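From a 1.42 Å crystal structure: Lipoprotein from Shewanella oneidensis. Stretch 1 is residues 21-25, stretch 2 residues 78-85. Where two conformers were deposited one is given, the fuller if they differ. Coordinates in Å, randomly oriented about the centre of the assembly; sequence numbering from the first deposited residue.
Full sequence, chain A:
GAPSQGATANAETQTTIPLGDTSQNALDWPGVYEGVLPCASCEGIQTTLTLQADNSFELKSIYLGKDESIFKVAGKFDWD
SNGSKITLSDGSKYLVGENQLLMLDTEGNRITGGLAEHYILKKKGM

Stretch 1 21-25: DTSQN
Stretch 2 78-85: DWDSNGSK

The first turn of a helix packs against a beta turn at the end of a strand, joined by one direct backbone hydrogen bond, a glutamine lying over a tryptophan face, and three bridging waters.

Stretch 1 enters extended, with D21 at phi/psi -87/82 and T22 at -130/160, then turns helical: S23 at -60/-37, Q24 at -55/-37, N25 at -91/-22. T22 occupies the N-cap position. Its chi1 of 65° (p) lets OG1 accept from N25 N at 3.2 Å, satisfying an amide that the start of a helix leaves short of partners; threonine suits the place because its short side chain carries a hydroxyl and a methyl. The methyl, CG2, serves the contact, lying 3.3 Å from N82 O.

Stretch 2 leaves its strand at W79 (-98/148) and, after D80 (-70/168), makes a type I turn from D80 to G83, through S81 (-63/-27) and N82 (-78/-5), closed by G83 N to D80 O at 2.9 Å. D80, chi1 67° (p), braces the loop from within: its OD1 accepts from S84 N at 2.9 Å and from K85 N at 3.0 Å, both nearly linear. D80 N in turn donates to K85 O at 2.9 Å.

In register, S23 CA lies 5.3 Å from S84 CA and Q24 CA 5.0 Å from G83 CA. Such closeness suits glycine: G83 has phi/psi 62/38, a positive phi that favours it, and an ideal CB would fall 2.8 Å from T22 CB, a clash. Its carbonyl faces the helix start, where G83 O accepts from Q24 N at 2.9 Å with an N-H...O angle of 145°. S23 N, 3.4 Å from G83 O, is poorly angled for that acceptor and donates instead to water 1 at 2.9 Å; the same water donates to N82 O at 2.9 Å.

Q24 extends with chi1 -177° and chi2 178° (both t) over W79, whose chi1 is -63° (m) and chi2 79°. Q24 CG sits 3.6 Å from the centroid of the six-membered ring, 6° off its normal, a CH-pi contact, while Q24 NE2 reaches W79 CD1 at 3.3 Å over the same ring system. A long side chain with methylenes and an amide can thus cover the indole and still be solvated: water 3 donates to Q24 OE1 at 2.7 Å and D80 O at 3.1 Å. Finally, S23 (chi1 -62°, m) and S84 (chi1 176°, t) share water 2, which accepts from S23 OG at 2.9 Å and S84 OG at 2.7 Å.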

ATOM      1  N   ASP A  21     -30.871 -15.613   2.954  1.00 12.45           N
ATOM      2  CA  ASP A  21     -31.295 -14.949   1.741  1.00 11.89           C
ATOM      3  C   ASP A  21     -30.264 -13.888   1.436  1.00  9.98           C
ATOM      4  O   ASP A  21     -30.408 -12.713   1.747  1.00 10.16           O
ATOM      5  CB  ASP A  21     -32.670 -14.343   1.958  1.00 12.50           C
ATOM      6  CG  ASP A  21     -33.214 -13.720   0.735  1.00 14.23           C
ATOM      7  OD1 ASP A  21     -32.606 -13.745  -0.313  1.00 14.51           O
ATOM      8  OD2 ASP A  21     -34.336 -13.134   0.854  1.00 20.42           O
ATOM      9  N   THR A  22     -29.185 -14.342   0.820  1.00  8.62           N
ATOM     10  CA  THR A  22     -28.016 -13.554   0.570  1.00  7.79           C
ATOM     11  C   THR A  22     -27.544 -13.618  -0.883  1.00  6.66           C
ATOM     12  O   THR A  22     -27.889 -14.558  -1.612  1.00  7.28           O
ATOM     13  CB  THR A  22     -26.826 -14.057   1.397  1.00  7.34           C
ATOM     14  OG1 THR A  22     -26.476 -15.373   0.967  1.00  7.65           O
ATOM     15  CG2 THR A  22     -27.164 -14.084   2.946  1.00  8.67           C
ATOM     16  N   SER A  23     -26.748 -12.643  -1.303  1.00  7.87           N
ATOM     17  CA  SER A  23     -26.167 -12.672  -2.619  1.00  8.46           C
ATOM     18  C   SER A  23     -25.284 -13.905  -2.834  1.00  7.86           C
ATOM     19  O   SER A  23     -25.270 -14.482  -3.938  1.00  7.47           O
ATOM     20  CB  SER A  23     -25.337 -11.456  -2.872  1.00  9.83           C
ATOM     21  OG  SER A  23     -26.162 -10.310  -2.806  1.00 12.62           O
ATOM     22  N   GLN A  24     -24.544 -14.324  -1.800  1.00  6.93           N
ATOM     23  CA  GLN A  24     -23.722 -15.492  -1.860  1.00  6.12           C
ATOM     24  C   GLN A  24     -24.518 -16.739  -2.281  1.00  6.59           C
ATOM     25  O   GLN A  24     -24.010 -17.604  -3.034  1.00  7.34           O
ATOM     26  CB  GLN A  24     -23.067 -15.666  -0.487  1.00  7.11           C
ATOM     27  CG  GLN A  24     -22.108 -16.811  -0.390  1.00  6.77           C
ATOM     28  CD  GLN A  24     -21.456 -16.912   0.981  1.00  7.65           C
ATOM     29  OE1 GLN A  24     -21.866 -16.250   1.926  1.00  8.72           O
ATOM     30  NE2 GLN A  24     -20.408 -17.733   1.060  1.00  8.94           N
ATOM     31  N   ASN A  25     -25.759 -16.817  -1.822  1.00  6.19           N
ATOM     32  CA  ASN A  25     -26.612 -17.949  -2.129  1.00  6.73           C
ATOM     33  C   ASN A  25     -27.443 -17.740  -3.380  1.00  7.76           C
ATOM     34  O   ASN A  25     -27.916 -18.719  -3.952  1.00  9.81           O
ATOM     35  CB  ASN A  25     -27.483 -18.289  -0.911  1.00  7.03           C
ATOM     36  CG  ASN A  25     -26.668 -18.856   0.240  1.00  8.15           C
ATOM     37  OD1 ASN A  25     -25.561 -19.381   0.051  1.00  8.55           O
ATOM     38  ND2 ASN A  25     -27.213 -18.715   1.483  1.00  8.73           N
ATOM     39  N   ASP A  78     -12.915 -14.234   1.915  0.50  9.56           N
ATOM     40  CA  ASP A  78     -13.958 -14.468   2.887  0.50 10.48           C
ATOM     41  C   ASP A  78     -15.109 -13.520   2.657  0.50  9.58           C
ATOM     42  O   ASP A  78     -14.940 -12.399   2.194  0.50 10.19           O
ATOM     43  CB  ASP A  78     -13.418 -14.345   4.306  0.50 11.31           C
ATOM     44  CG  ASP A  78     -12.119 -15.139   4.496  0.50 12.53           C
ATOM     45  OD1 ASP A  78     -11.099 -14.769   3.902  0.50 15.07           O
ATOM     46  OD2 ASP A  78     -12.137 -16.099   5.261  0.50 14.86           O
ATOM     47  N   TRP A  79     -16.289 -14.009   3.013  1.00 10.15           N
ATOM     48  CA  TRP A  79     -17.512 -13.249   2.903  1.00  9.27           C
ATOM     49  C   TRP A  79     -17.890 -12.621   4.221  1.00 10.95           C
ATOM     50  O   TRP A  79     -17.624 -13.189   5.299  1.00 13.02           O
ATOM     51  CB  TRP A  79     -18.662 -14.173   2.496  1.00  8.48           C
ATOM     52  CG  TRP A  79     -18.512 -14.799   1.167  1.00  8.19           C
ATOM     53  CD1 TRP A  79     -17.743 -15.868   0.869  1.00 10.30           C
ATOM     54  CD2 TRP A  79     -19.208 -14.434  -0.009  1.00  8.11           C
ATOM     55  NE1 TRP A  79     -17.898 -16.189  -0.417  1.00  9.07           N
ATOM     56  CE2 TRP A  79     -18.755 -15.316  -1.011  1.00  8.44           C
ATOM     57  CE3 TRP A  79     -20.120 -13.409  -0.335  1.00  8.94           C
ATOM     58  CZ2 TRP A  79     -19.170 -15.241  -2.287  1.00  9.70           C
ATOM     59  CZ3 TRP A  79     -20.581 -13.350  -1.651  1.00  8.99           C
ATOM     60  CH2 TRP A  79     -20.083 -14.276  -2.607  1.00  8.42           C
ATOM     61  N   ASP A  80     -18.527 -11.463   4.150  1.00 10.49           N
ATOM     62  CA  ASP A  80     -19.111 -10.897   5.356  1.00 12.17           C
ATOM     63  C   ASP A  80     -20.347 -11.707   5.833  1.00 13.66           C
ATOM     64  O   ASP A  80     -20.848 -12.593   5.171  1.00 11.59           O
ATOM     65  CB  ASP A  80     -19.390  -9.409   5.199  1.00 13.40           C
ATOM     66  CG  ASP A  80     -20.473  -9.072   4.184  1.00 12.85           C
ATOM     67  OD1 ASP A  80     -20.932  -9.934   3.470  1.00 11.40           O
ATOM     68  OD2 ASP A  80     -20.850  -7.864   4.097  1.00 17.37           O
ATOM     69  N   SER A  81     -20.798 -11.412   7.055  1.00 16.32           N
ATOM     70  CA  SER A  81     -21.897 -12.174   7.629  1.00 18.61           C
ATOM     71  C   SER A  81     -23.178 -12.014   6.798  1.00 18.10           C
ATOM     72  O   SER A  81     -24.017 -12.909   6.775  1.00 20.61           O
ATOM     73  CB  SER A  81     -22.145 -11.774   9.093  1.00 20.83           C
ATOM     74  OG  SER A  81     -22.227 -10.361   9.221  1.00 22.80           O
ATOM     75  N   ASN A  82     -23.306 -10.890   6.094  1.00 16.18           N
ATOM     76  CA  ASN A  82     -24.455 -10.658   5.228  1.00 15.97           C
ATOM     77  C   ASN A  82     -24.368 -11.395   3.896  1.00 12.69           C
ATOM     78  O   ASN A  82     -25.318 -11.376   3.126  1.00 10.67           O
ATOM     79  CB  ASN A  82     -24.572  -9.166   4.944  1.00 19.25           C
ATOM     80  CG  ASN A  82     -25.143  -8.402   6.120  1.00 22.52           C
ATOM     81  OD1 ASN A  82     -25.786  -8.994   6.996  1.00 25.38           O
ATOM     82  ND2 ASN A  82     -24.944  -7.099   6.132  1.00 25.27           N
ATOM     83  N   GLY A  83     -23.259 -12.074   3.611  1.00 10.11           N
ATOM     84  CA  GLY A  83     -23.125 -12.817   2.337  1.00  9.92           C
ATOM     85  C   GLY A  83     -23.207 -11.930   1.112  1.00  8.65           C
ATOM     86  O   GLY A  83     -23.706 -12.342   0.092  1.00  8.78           O
ATOM     87  N   SER A  84     -22.621 -10.737   1.211  1.00  9.87           N
ATOM     88  CA  SER A  84     -22.695  -9.746   0.192  1.00 10.51           C
ATOM     89  C   SER A  84     -21.348  -9.212  -0.288  1.00 10.46           C
ATOM     90  O   SER A  84     -21.199  -8.856  -1.472  1.00 10.70           O
ATOM     91  CB  SER A  84     -23.491  -8.581   0.815  1.00 13.55           C
ATOM     92  OG  SER A  84     -23.551  -7.525  -0.051  1.00 15.39           O
ATOM     93  N   LYS A  85     -20.401  -9.118   0.624  1.00  9.00           N
ATOM     94  CA  LYS A  85     -19.130  -8.495   0.335  1.00  9.30           C
ATOM     95  C   LYS A  85     -18.030  -9.478   0.609  1.00  9.98           C
ATOM     96  O   LYS A  85     -18.067 -10.189   1.610  1.00 11.69           O
ATOM     97  CB  LYS A  85     -18.946  -7.252   1.169  1.00  9.33           C
ATOM     98  CG  LYS A  85     -19.956  -6.150   0.886  1.00 10.67           C
ATOM     99  CD  LYS A  85     -19.856  -4.974   1.856  1.00 11.40           C
ATOM    100  CE  LYS A  85     -20.885  -3.919   1.519  1.00 12.67           C
ATOM    101  NZ  LYS A  85     -20.830  -2.762   2.474  1.00 14.69           N
TER
HETATM  102  O   HOH W   1     -26.589 -10.591   0.693  1.00 11.96           O
HETATM  103  O   HOH W   2     -24.154  -8.245  -2.584  1.00 18.48           O
HETATM  104  O   HOH W   3     -21.429 -15.509   4.485  1.00 24.64           O